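Local coordinates for holo-[acyl-carrier-protein] synthase (Thermotoga maritima, PDB 5XUM) that is an AcpS-type member of the 4'-phosphopantetheinyl transferase superfamily, with three protein chains in its assembly, at residues V81-F87 against S142-T147. Residue numbers count along the deposited sequence, not the author numbering.
Sequences VHKDFGF and SLPPFT
A carboxylate from a distant loop meets the start of a helix whose N-cap position is a proline. Pro-144 (phi/psi -61/151) precedes helix 145-154 and has no polar side chain to accept hydrogen bonds from the amides of the first turn. Asp-84 does so instead, so a side chain from another part of the chain satisfies the helix N-terminus. Its chi1 is m (-78°). Its CA-to-CB bond points sideways, but its carboxylate comes nearer the helix start. N of Phe-146 donates a hydrogen bond to OD1 of Asp-84 (2.9 Å, nearly straight). OG1 of Thr-147 donates one to OD2 of Asp-84 (3.0 Å), and N of Thr-147 a weak one to the same OD2 (3.2 Å). The carboxylate also rests on Pro-144, with CG of Asp-84 3.3 Å from CB of Pro-144.

The ring of Phe-146 (chi1 m) comes up against the backbone of 81-83. CZ of Phe-146 is 3.5 Å from O of Val-81, which lies at the ring edge, and CE2 of Phe-146 is 3.3 Å from N of Lys-83. Val-81 CG2 adds apolar contact 4.1 Å from Phe-146 CE2. Gly-86 is fully extended (169/-171), and its O lies 3.7 Å from CB of Pro-144. The closest CA approach is Phe-87 to Pro-144, 4.7 Å. CB of Phe-87 is 3.1 Å from O of Ser-142.

The contact is near the surface. It joins the loop between strands 76-81 and 90-97 to helix 145-154. Ile-167 of strand 166-167 touches both Pro-145 and Phe-146. Phe-85 points away from 142-147 and meets Phe-52 of helix 38-56 edge-to-face.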
# COMPACT_ATOMS: atom_id res chain seq x y z
N VAL A 81 -2.63 19.80 0.13
CA VAL A 81 -4.03 19.96 -0.25
C VAL A 81 -4.49 21.41 -0.06
O VAL A 81 -4.09 22.09 0.89
CB VAL A 81 -4.97 18.98 0.50
CG1 VAL A 81 -4.63 17.54 0.14
CG2 VAL A 81 -4.90 19.18 2.01
N HIS A 82 -5.32 21.89 -0.99
CA HIS A 82 -5.91 23.23 -0.91
C HIS A 82 -7.40 23.14 -0.78
O HIS A 82 -8.11 24.14 -0.87
CB HIS A 82 -5.52 24.06 -2.13
CG HIS A 82 -4.04 24.35 -2.22
ND1 HIS A 82 -3.47 25.40 -1.60
CD2 HIS A 82 -3.01 23.68 -2.88
CE1 HIS A 82 -2.15 25.40 -1.85
NE2 HIS A 82 -1.87 24.35 -2.64
N LYS A 83 -7.88 21.92 -0.56
CA LYS A 83 -9.30 21.62 -0.44
C LYS A 83 -9.46 20.39 0.46
O LYS A 83 -8.49 19.67 0.69
CB LYS A 83 -9.89 21.35 -1.83
CG LYS A 83 -11.38 21.61 -1.96
CD LYS A 83 -11.86 21.53 -3.40
CE LYS A 83 -11.73 22.86 -4.12
NZ LYS A 83 -12.36 22.81 -5.47
N ASP A 84 -10.67 20.17 0.97
CA ASP A 84 -10.98 18.95 1.71
C ASP A 84 -11.38 17.83 0.75
O ASP A 84 -12.36 17.96 0.01
CB ASP A 84 -12.08 19.20 2.74
CG ASP A 84 -11.57 19.89 3.99
OD1 ASP A 84 -10.37 19.79 4.29
OD2 ASP A 84 -12.39 20.53 4.69
N PHE A 85 -10.60 16.75 0.75
CA PHE A 85 -10.86 15.60 -0.11
C PHE A 85 -11.34 14.38 0.69
O PHE A 85 -11.90 13.44 0.12
CB PHE A 85 -9.61 15.24 -0.92
CG PHE A 85 -9.15 16.33 -1.85
CD1 PHE A 85 -9.80 16.55 -3.06
CD2 PHE A 85 -8.06 17.12 -1.51
CE1 PHE A 85 -9.37 17.55 -3.92
CE2 PHE A 85 -7.63 18.13 -2.37
CZ PHE A 85 -8.28 18.34 -3.57
N GLY A 86 -11.10 14.40 2.00
CA GLY A 86 -11.48 13.30 2.89
C GLY A 86 -10.87 13.46 4.26
O GLY A 86 -10.29 14.51 4.57
N PHE A 87 -10.99 12.44 5.10
CA PHE A 87 -10.43 12.50 6.46
C PHE A 87 -9.15 11.67 6.64
O PHE A 87 -8.71 11.44 7.78
CB PHE A 87 -11.49 12.17 7.53
CG PHE A 87 -11.98 10.75 7.51
CD1 PHE A 87 -11.50 9.83 8.43
CD2 PHE A 87 -12.94 10.34 6.59
CE1 PHE A 87 -11.95 8.52 8.42
CE2 PHE A 87 -13.40 9.03 6.57
CZ PHE A 87 -12.91 8.12 7.49
N SER A 142 -12.05 12.84 12.99
CA SER A 142 -12.35 12.47 11.61
C SER A 142 -12.71 13.71 10.79
O SER A 142 -13.18 13.59 9.66
CB SER A 142 -13.48 11.45 11.56
OG SER A 142 -13.10 10.24 12.20
N LEU A 143 -12.50 14.89 11.36
CA LEU A 143 -12.75 16.14 10.65
C LEU A 143 -11.66 16.38 9.60
O LEU A 143 -10.47 16.25 9.90
CB LEU A 143 -12.83 17.33 11.61
CG LEU A 143 -14.04 17.42 12.55
CD1 LEU A 143 -13.87 18.58 13.52
CD2 LEU A 143 -15.35 17.55 11.78
N PRO A 144 -12.07 16.71 8.36
CA PRO A 144 -11.14 17.07 7.29
C PRO A 144 -10.33 18.32 7.68
O PRO A 144 -10.83 19.16 8.44
CB PRO A 144 -12.06 17.35 6.10
CG PRO A 144 -13.31 16.59 6.40
CD PRO A 144 -13.47 16.70 7.88
N PRO A 145 -9.10 18.46 7.15
CA PRO A 145 -8.14 19.47 7.63
C PRO A 145 -8.63 20.92 7.60
O PRO A 145 -8.38 21.66 8.55
CB PRO A 145 -6.93 19.29 6.70
CG PRO A 145 -7.42 18.47 5.55
CD PRO A 145 -8.50 17.60 6.11
N PHE A 146 -9.32 21.32 6.54
CA PHE A 146 -9.81 22.70 6.43
C PHE A 146 -11.02 22.96 7.33
O PHE A 146 -11.16 24.06 7.86
CB PHE A 146 -10.13 23.07 4.98
CG PHE A 146 -8.90 23.31 4.14
CD1 PHE A 146 -8.31 24.57 4.12
CD2 PHE A 146 -8.34 22.29 3.39
CE1 PHE A 146 -7.17 24.80 3.35
CE2 PHE A 146 -7.21 22.51 2.63
CZ PHE A 146 -6.63 23.77 2.60
N THR A 147 -11.87 21.95 7.49
CA THR A 147 -12.98 22.01 8.43
C THR A 147 -12.45 22.17 9.86
O THR A 147 -12.92 23.02 10.62
CB THR A 147 -13.88 20.76 8.33
OG1 THR A 147 -14.33 20.61 6.98
CG2 THR A 147 -15.10 20.88 9.25